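Local structure of intramolecular trans-sialidase (Macrobdella decora, 3SLI) at residues Q36-L41 against S179-D184; V113-D118 against F141-D146; N121-L126 against L133-K138. The protein cleaves terminal sialic acid from sialosides by an intramolecular trans-sialidase reaction that releases 2,7-anhydro-Neu5Ac. All blocks are in the same frame, centred on the assembly; numbering follows the deposited sequence.

Contact 1: Q36-L41 against S179-D184; sequences QGTIIL and SNALSD
The hydroxyl of T38 carries this contact by bonding twice to the backbone of N180-L182. T38 OG1 donates to N180 O at 2.8 Å, in the carbonyl plane and on a lone pair. It accepts from L182 N at 3.0 Å, nearly straight, with an angle of 164° at the hydrogen. OG1 lies beside its own backbone N, anti to the carbonyl carbon (chi1 -50°), and this turns it onto the passing chain. The hydroxyl is buried, and these two bonds use it both as donor and as acceptor.

A second polar group is the amide of Q36. Its NE2 makes a weak, bent bond to S179 O at 3.2 Å. A water accepts from Q36 NE2 and from A181 N, each at 2.9 Å, and so bridges the two segments. The other end of the amide, OE1, is held by the backbone N of A119.

Close backbone packing lies between these groups. G37 CA approaches S179 O at 3.4 Å as a CA-H...O contact. G37 has a positive phi (145°), a backbone shape that residues with a side chain rarely take.

Carbon packing is slight: L182 CG passes T38 OG1 at 4.0 Å, and both side chains also touch L187 of helix 184-191. S183 is the N-cap of that helix, and E186 bonds back to S183 N, as in a capping box. The arrangement is a strand-to-helix connection: the chain leaves strand 170-178, crosses the start of its antiparallel neighbour 37-45, and enters helix 184-191 of the concanavalin-like N-terminal domain.

Contact 2: V113-D118 against F141-D146; sequences VALKAD and FKFISD
F141 and F143 both carry CG anti to the backbone N (chi1 -177° and -151°), and both rings reach the end of strand 107-118 around A117.

The closer packing is at F143. The methyl of A117 sits over one face of this ring, with CB 3.8 Å from the ring centroid, a CH-pi contact. It is offset toward the rim, and its nearest ring atom is F143 CE1 at 3.5 Å. The opposite face is covered by I144 CG1 from the same segment. L115 approaches differently, at the ring edge and near its plane, with CD2 4.4 Å from F143 CE1. F69 of strand 67-74 also meets the F143 ring, with the planes steeply inclined, and L115 touches F69 as well.

F141 packs against backbone more than side chain. Its CE1 lies 3.6 Å from D118 O, and its CZ is 4.0 Å from A117 CB. D118 O and A117 C come at the ring obliquely.

The loop has its own brace. F143 N donates to D146 OD2 at 2.9 Å, on the anti lone pair of the carboxylate, and D146 N bonds to F143 O. This pair of bonds ties F143 to the short 3-10 turn.

Across the contact the side-chain packing is methyl on aromatic, with one ring also set against the D118 carbonyl. No polar bond links the two segments, so shape and burial count here, while the F143-D146 bonds shape the loop from within.

Contact 3: N121-L126 against L133-K138; sequences NKQCRL and LATLDK
L133 N donates to L126 O at 2.8 Å, the shortest hydrogen bond between the two strands. L126 N donates to A134 O at 3.1 Å. L133 and A134 both face L126, which is a classic beta bulge.

Beyond the bulge the pairing is regular. C124 and L136 form a hydrogen-bonded pair, C124 N to L136 O and L136 N to C124 O both at 2.9 Å. K138 N reaches K122 O in a longer bond of 3.3 Å. On the other side K122 and Q123 both face D118 in a G1 beta bulge. The two strands, 123-128 and 131-137, make an antiparallel beta hairpin in the concanavalin-like N-terminal domain, and strand 107-118 pairs with the first of them.

R125 and T135 lie side by side on one face. R125 NE donates to T135 OG1 at 3.0 Å, with the hydroxyl 10° out of the guanidinium plane. This fixes the near edge of the guanidinium, while NH1 is held by D184. A T135 chi1 of -58° turns OG1 to R125 NE and packs CG2 on Q123 CG at 3.6 Å.

The other face is apolar. C124 CB meets L136 CB at 4.1 Å, and A134 and L136 both touch L94 of strand 91-96, in the six-stranded sheet. Past the strand end, K138 makes a cation-pi contact with Y92.

The chain enters contact 1 first, at 36-41, and returns to it last, at 179-184, so contact 1 closes the longest loop. Inside it, contact 2 runs from 113-118 to 141-146. Contact 3 is nested inside contact 2 and closes the hairpin of strands 123-128 and 131-137. None of the loops cross. Strands 37-45, 107-118, 123-128 and 131-137 follow in order across one antiparallel sheet. G37 and I39 bond to A117 and L115, and K116 bonds to R125. Contact 2 ties this sheet to the loop that leads into strand 152-155 of the six-stranded sheet. D184, at the start of helix 184-191, joins the three contacts through salt bridges to K116 and R125.

Contact 1: Q36-L41 against S179-D184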
loop_
_atom_site.group_PDB
_atom_site.type_symbol
_atom_site.label_atom_id
_atom_site.label_comp_id
_atom_site.label_asym_id
_atom_site.label_seq_id
_atom_site.Cartn_x
_atom_site.Cartn_y
_atom_site.Cartn_z
ATOM N N GLN A 36 -7.791 36.851 4.414
ATOM C CA GLN A 36 -7.697 35.478 4.918
ATOM C C GLN A 36 -9.101 34.887 4.786
ATOM O O GLN A 36 -9.975 35.502 4.168
ATOM C CB GLN A 36 -7.298 35.469 6.386
ATOM C CG GLN A 36 -8.337 36.103 7.286
ATOM C CD GLN A 36 -8.282 35.552 8.685
ATOM O OE1 GLN A 36 -7.273 34.978 9.098
ATOM N NE2 GLN A 36 -9.380 35.696 9.422
ATOM N N GLY A 37 -9.326 33.700 5.346
ATOM C CA GLY A 37 -10.652 33.117 5.262
ATOM C C GLY A 37 -10.709 31.609 5.139
ATOM O O GLY A 37 -9.699 30.920 5.276
ATOM N N THR A 38 -11.902 31.099 4.853
ATOM C CA THR A 38 -12.122 29.666 4.707
ATOM C C THR A 38 -13.112 29.421 3.576
ATOM O O THR A 38 -14.102 30.137 3.445
ATOM C CB THR A 38 -12.732 29.049 6.001
ATOM O OG1 THR A 38 -11.960 29.446 7.146
ATOM C CG2 THR A 38 -12.735 27.523 5.913
ATOM N N ILE A 39 -12.824 28.440 2.728
ATOM C CA ILE A 39 -13.732 28.095 1.643
ATOM C C ILE A 39 -14.027 26.618 1.770
ATOM O O ILE A 39 -13.117 25.807 1.947
ATOM C CB ILE A 39 -13.148 28.340 0.226
ATOM C CG1 ILE A 39 -12.838 29.823 0.001
ATOM C CG2 ILE A 39 -14.141 27.868 -0.829
ATOM C CD1 ILE A 39 -11.415 30.195 0.321
ATOM N N ILE A 40 -15.303 26.277 1.762
ATOM C CA ILE A 40 -15.689 24.886 1.842
ATOM C C ILE A 40 -16.719 24.621 0.767
ATOM O O ILE A 40 -17.663 25.398 0.584
ATOM C CB ILE A 40 -16.197 24.485 3.262
ATOM C CG1 ILE A 40 -16.905 23.132 3.206
ATOM C CG2 ILE A 40 -17.089 25.549 3.847
ATOM C CD1 ILE A 40 -16.778 22.365 4.473
ATOM N N LEU A 41 -16.499 23.563 -0.004
ATOM C CA LEU A 41 -17.435 23.236 -1.054
ATOM C C LEU A 41 -17.594 21.755 -1.329
ATOM O O LEU A 41 -16.687 20.952 -1.093
ATOM C CB LEU A 41 -17.125 24.000 -2.348
ATOM C CG LEU A 41 -15.871 23.830 -3.202
ATOM C CD1 LEU A 41 -16.177 24.434 -4.562
ATOM C CD2 LEU A 41 -14.666 24.522 -2.585
ATOM N N SER A 179 -14.944 34.851 5.952
ATOM C CA SER A 179 -13.822 35.774 6.068
ATOM C C SER A 179 -12.925 35.313 7.213
ATOM O O SER A 179 -11.747 35.668 7.285
ATOM C CB SER A 179 -14.324 37.190 6.371
ATOM O OG SER A 179 -14.988 37.218 7.623
ATOM N N ASN A 180 -13.507 34.553 8.135
ATOM C CA ASN A 180 -12.797 34.043 9.304
ATOM C C ASN A 180 -12.199 32.649 9.080
ATOM O O ASN A 180 -12.641 31.899 8.203
ATOM C CB ASN A 180 -13.743 34.023 10.519
ATOM C CG ASN A 180 -15.027 33.257 10.254
ATOM O OD1 ASN A 180 -15.788 33.597 9.356
ATOM N ND2 ASN A 180 -15.277 32.222 11.043
ATOM N N ALA A 181 -11.191 32.306 9.874
ATOM C CA ALA A 181 -10.543 31.001 9.763
ATOM C C ALA A 181 -11.200 29.994 10.714
ATOM O O ALA A 181 -11.038 30.089 11.933
ATOM C CB ALA A 181 -9.047 31.134 10.060
ATOM N N LEU A 182 -11.963 29.055 10.164
ATOM C CA LEU A 182 -12.630 28.040 10.982
ATOM C C LEU A 182 -11.574 27.083 11.548
ATOM O O LEU A 182 -10.466 27.017 11.035
ATOM C CB LEU A 182 -13.678 27.276 10.158
ATOM C CG LEU A 182 -14.851 28.057 9.546
ATOM C CD1 LEU A 182 -15.793 27.109 8.825
ATOM C CD2 LEU A 182 -15.618 28.816 10.614
ATOM N N SER A 183 -11.890 26.382 12.632
ATOM C CA SER A 183 -10.921 25.464 13.232
ATOM C C SER A 183 -10.804 24.178 12.423
ATOM O O SER A 183 -11.721 23.816 11.681
ATOM C CB SER A 183 -11.304 25.121 14.678
ATOM O OG SER A 183 -12.480 24.323 14.736
ATOM N N ASP A 184 -9.690 23.472 12.601
ATOM C CA ASP A 184 -9.462 22.209 11.899
ATOM C C ASP A 184 -10.585 21.233 12.238
ATOM O O ASP A 184 -11.075 20.500 11.379
ATOM C CB ASP A 184 -8.112 21.604 12.301
ATOM C CG ASP A 184 -6.920 22.453 11.858
ATOM O OD1 ASP A 184 -7.075 23.336 10.984
ATOM O OD2 ASP A 184 -5.816 22.230 12.389
HETATM O O HOH W 1 -10.337 34.269 11.811
#

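Contact 2: V113-D118 against F141-D146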
loop_
_atom_site.group_PDB
_atom_site.type_symbol
_atom_site.label_atom_id
_atom_site.label_comp_id
_atom_site.label_asym_id
_atom_site.label_seq_id
_atom_site.Cartn_x
_atom_site.Cartn_y
_atom_site.Cartn_z
ATOM N N VAL A 113 -14.581 19.386 0.157
ATOM C CA VAL A 113 -13.242 19.911 0.402
ATOM C C VAL A 113 -13.259 21.280 1.091
ATOM O O VAL A 113 -14.294 21.958 1.116
ATOM C CB VAL A 113 -12.448 20.001 -0.937
ATOM C CG1 VAL A 113 -12.537 18.677 -1.668
ATOM C CG2 VAL A 113 -12.994 21.125 -1.825
ATOM N N ALA A 114 -12.110 21.677 1.630
ATOM C CA ALA A 114 -11.984 22.958 2.313
ATOM C C ALA A 114 -10.560 23.473 2.323
ATOM O O ALA A 114 -9.600 22.706 2.419
ATOM C CB ALA A 114 -12.490 22.855 3.757
ATOM N N LEU A 115 -10.434 24.787 2.199
ATOM C CA LEU A 115 -9.141 25.434 2.264
ATOM C C LEU A 115 -9.266 26.476 3.365
ATOM O O LEU A 115 -10.215 27.267 3.382
ATOM C CB LEU A 115 -8.775 26.136 0.955
ATOM C CG LEU A 115 -7.578 27.045 1.244
ATOM C CD1 LEU A 115 -6.285 26.255 1.169
ATOM C CD2 LEU A 115 -7.569 28.235 0.335
ATOM N N LYS A 116 -8.307 26.471 4.270
ATOM C CA LYS A 116 -8.281 27.417 5.366
ATOM C C LYS A 116 -7.029 28.291 5.225
ATOM O O LYS A 116 -5.909 27.770 5.132
ATOM C CB LYS A 116 -8.262 26.638 6.683
ATOM C CG LYS A 116 -7.974 27.437 7.932
ATOM C CD LYS A 116 -7.869 26.463 9.093
ATOM C CE LYS A 116 -7.437 27.141 10.356
ATOM N NZ LYS A 116 -7.487 26.169 11.484
ATOM N N ALA A 117 -7.234 29.606 5.129
ATOM C CA ALA A 117 -6.140 30.576 5.017
ATOM C C ALA A 117 -6.148 31.352 6.334
ATOM O O ALA A 117 -6.940 32.276 6.528
ATOM C CB ALA A 117 -6.363 31.515 3.826
ATOM N N ASP A 118 -5.253 30.948 7.225
ATOM C CA ASP A 118 -5.132 31.485 8.575
ATOM C C ASP A 118 -4.049 32.561 8.698
ATOM O O ASP A 118 -2.870 32.244 8.882
ATOM C CB ASP A 118 -4.817 30.296 9.497
ATOM C CG ASP A 118 -4.940 30.613 10.973
ATOM O OD1 ASP A 118 -4.923 31.796 11.375
ATOM O OD2 ASP A 118 -5.031 29.633 11.742
ATOM N N PHE A 141 2.770 35.884 4.828
ATOM C CA PHE A 141 1.430 35.411 4.527
ATOM C C PHE A 141 0.755 36.283 3.462
ATOM O O PHE A 141 0.802 37.518 3.523
ATOM C CB PHE A 141 0.581 35.361 5.801
ATOM C CG PHE A 141 -0.802 34.801 5.588
ATOM C CD1 PHE A 141 -1.013 33.430 5.578
ATOM C CD2 PHE A 141 -1.890 35.648 5.375
ATOM C CE1 PHE A 141 -2.285 32.907 5.357
ATOM C CE2 PHE A 141 -3.166 35.131 5.152
ATOM C CZ PHE A 141 -3.362 33.759 5.142
ATOM N N LYS A 142 0.122 35.632 2.490
ATOM C CA LYS A 142 -0.562 36.335 1.409
ATOM C C LYS A 142 -1.954 35.754 1.167
ATOM O O LYS A 142 -2.229 34.601 1.516
ATOM C CB LYS A 142 0.231 36.196 0.095
ATOM C CG LYS A 142 1.681 36.658 0.127
ATOM C CD LYS A 142 1.780 38.160 0.273
ATOM C CE LYS A 142 3.228 38.604 0.355
ATOM N NZ LYS A 142 3.326 40.080 0.491
ATOM N N PHE A 143 -2.846 36.565 0.613
ATOM C CA PHE A 143 -4.167 36.082 0.246
ATOM C C PHE A 143 -4.749 36.920 -0.893
ATOM O O PHE A 143 -4.017 37.658 -1.554
ATOM C CB PHE A 143 -5.130 35.930 1.430
ATOM C CG PHE A 143 -6.165 34.851 1.209
ATOM C CD1 PHE A 143 -5.777 33.583 0.756
ATOM C CD2 PHE A 143 -7.520 35.108 1.378
ATOM C CE1 PHE A 143 -6.728 32.596 0.472
ATOM C CE2 PHE A 143 -8.484 34.127 1.096
ATOM C CZ PHE A 143 -8.089 32.871 0.641
ATOM N N ILE A 144 -6.044 36.801 -1.138
ATOM C CA ILE A 144 -6.681 37.505 -2.245
ATOM C C ILE A 144 -6.427 39.016 -2.267
ATOM O O ILE A 144 -6.244 39.602 -3.335
ATOM C CB ILE A 144 -8.183 37.150 -2.308
ATOM C CG1 ILE A 144 -8.327 35.633 -2.521
ATOM C CG2 ILE A 144 -8.873 37.920 -3.428
ATOM C CD1 ILE A 144 -9.751 35.113 -2.480
ATOM N N SER A 145 -6.329 39.622 -1.090
ATOM C CA SER A 145 -6.067 41.054 -0.977
ATOM C C SER A 145 -4.713 41.454 -1.580
ATOM O O SER A 145 -4.492 42.627 -1.896
ATOM C CB SER A 145 -6.105 41.475 0.496
ATOM O OG SER A 145 -5.249 40.654 1.273
ATOM N N ASP A 146 -3.827 40.473 -1.754
ATOM C CA ASP A 146 -2.492 40.710 -2.291
ATOM C C ASP A 146 -2.360 40.509 -3.797
ATOM O O ASP A 146 -1.290 40.731 -4.362
ATOM C CB ASP A 146 -1.465 39.856 -1.552
ATOM C CG ASP A 146 -1.418 40.161 -0.069
ATOM O OD1 ASP A 146 -1.076 41.300 0.313
ATOM O OD2 ASP A 146 -1.716 39.261 0.726
#

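Contact 3: N121-L126 against L133-K138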
loop_
_atom_site.group_PDB
_atom_site.type_symbol
_atom_site.label_atom_id
_atom_site.label_comp_id
_atom_site.label_asym_id
_atom_site.label_seq_id
_atom_site.Cartn_x
_atom_site.Cartn_y
_atom_site.Cartn_z
ATOM N N ASN A 121 -1.939 32.567 12.093
ATOM C CA ASN A 121 -0.917 31.539 12.197
ATOM C C ASN A 121 -0.052 31.428 10.949
ATOM O O ASN A 121 0.835 30.572 10.886
ATOM C CB ASN A 121 -1.549 30.195 12.558
ATOM C CG ASN A 121 -2.066 30.167 13.988
ATOM O OD1 ASN A 121 -1.312 30.369 14.931
ATOM N ND2 ASN A 121 -3.359 29.942 14.149
ATOM N N LYS A 122 -0.302 32.308 9.974
ATOM C CA LYS A 122 0.447 32.337 8.710
ATOM C C LYS A 122 0.548 30.916 8.148
ATOM O O LYS A 122 1.626 30.431 7.779
ATOM C CB LYS A 122 1.826 32.954 8.961
ATOM C CG LYS A 122 1.742 34.443 9.295
ATOM C CD LYS A 122 2.935 34.937 10.084
ATOM C CE LYS A 122 4.235 34.440 9.490
ATOM N NZ LYS A 122 5.444 35.007 10.161
ATOM N N GLN A 123 -0.622 30.304 7.998
ATOM C CA GLN A 123 -0.718 28.925 7.572
ATOM C C GLN A 123 -1.909 28.673 6.658
ATOM O O GLN A 123 -2.969 29.292 6.810
ATOM C CB GLN A 123 -0.846 28.086 8.847
ATOM C CG GLN A 123 -0.724 26.593 8.710
ATOM C CD GLN A 123 -0.580 25.936 10.068
ATOM O OE1 GLN A 123 0.526 25.649 10.516
ATOM N NE2 GLN A 123 -1.695 25.739 10.750
ATOM N N CYS A 124 -1.711 27.764 5.704
ATOM C CA CYS A 124 -2.741 27.361 4.750
ATOM C C CYS A 124 -2.939 25.853 4.961
ATOM O O CYS A 124 -1.963 25.120 5.123
ATOM C CB CYS A 124 -2.288 27.634 3.301
ATOM S SG CYS A 124 -2.271 29.396 2.746
ATOM N N ARG A 125 -4.188 25.400 5.000
ATOM C CA ARG A 125 -4.479 23.983 5.194
ATOM C C ARG A 125 -5.583 23.483 4.270
ATOM O O ARG A 125 -6.570 24.179 4.042
ATOM C CB ARG A 125 -4.830 23.700 6.659
ATOM C CG ARG A 125 -3.624 23.732 7.572
ATOM C CD ARG A 125 -3.907 23.146 8.937
ATOM N NE ARG A 125 -2.676 22.602 9.507
ATOM C CZ ARG A 125 -2.428 22.495 10.806
ATOM N NH1 ARG A 125 -3.324 22.896 11.689
ATOM N NH2 ARG A 125 -1.278 21.987 11.219
ATOM N N LEU A 126 -5.389 22.291 3.713
ATOM C CA LEU A 126 -6.355 21.683 2.799
ATOM C C LEU A 126 -6.977 20.457 3.445
ATOM O O LEU A 126 -6.272 19.654 4.065
ATOM C CB LEU A 126 -5.680 21.256 1.489
ATOM C CG LEU A 126 -5.635 22.195 0.285
ATOM C CD1 LEU A 126 -4.797 21.538 -0.808
ATOM C CD2 LEU A 126 -7.034 22.496 -0.227
ATOM N N LEU A 133 -5.308 17.133 4.714
ATOM C CA LEU A 133 -4.394 16.605 3.701
ATOM C C LEU A 133 -3.003 17.210 3.632
ATOM O O LEU A 133 -2.018 16.486 3.472
ATOM C CB LEU A 133 -5.045 16.699 2.320
ATOM C CG LEU A 133 -6.441 16.087 2.166
ATOM C CD1 LEU A 133 -7.027 16.559 0.861
ATOM C CD2 LEU A 133 -6.389 14.566 2.236
ATOM N N ALA A 134 -2.906 18.531 3.715
ATOM C CA ALA A 134 -1.605 19.173 3.625
ATOM C C ALA A 134 -1.603 20.527 4.317
ATOM O O ALA A 134 -2.659 21.127 4.526
ATOM C CB ALA A 134 -1.202 19.321 2.161
ATOM N N THR A 135 -0.405 21.007 4.627
ATOM C CA THR A 135 -0.217 22.274 5.311
ATOM C C THR A 135 0.938 23.041 4.674
ATOM O O THR A 135 1.959 22.448 4.302
ATOM C CB THR A 135 0.118 22.020 6.796
ATOM O OG1 THR A 135 -0.940 21.262 7.396
ATOM C CG2 THR A 135 0.294 23.324 7.557
ATOM N N LEU A 136 0.751 24.345 4.499
ATOM C CA LEU A 136 1.780 25.212 3.941
ATOM C C LEU A 136 2.006 26.343 4.934
ATOM O O LEU A 136 1.047 26.968 5.394
ATOM C CB LEU A 136 1.351 25.788 2.585
ATOM C CG LEU A 136 2.299 26.810 1.938
ATOM C CD1 LEU A 136 3.622 26.156 1.564
ATOM C CD2 LEU A 136 1.646 27.415 0.709
ATOM N N ASP A 137 3.261 26.549 5.315
ATOM C CA ASP A 137 3.630 27.615 6.245
ATOM C C ASP A 137 4.439 28.664 5.496
ATOM O O ASP A 137 5.335 28.327 4.715
ATOM C CB ASP A 137 4.450 27.061 7.416
ATOM C CG ASP A 137 3.657 26.099 8.276
ATOM O OD1 ASP A 137 2.577 26.485 8.754
ATOM O OD2 ASP A 137 4.099 24.953 8.467
ATOM N N LYS A 138 4.114 29.933 5.720
ATOM C CA LYS A 138 4.815 31.033 5.065
ATOM C C LYS A 138 4.995 32.207 6.027
ATOM O O LYS A 138 4.051 32.615 6.698
ATOM C CB LYS A 138 4.023 31.512 3.843
ATOM C CG LYS A 138 4.007 30.559 2.664
ATOM C CD LYS A 138 5.350 30.534 1.971
ATOM C CE LYS A 138 5.286 29.718 0.698
ATOM N NZ LYS A 138 6.617 29.684 0.044
#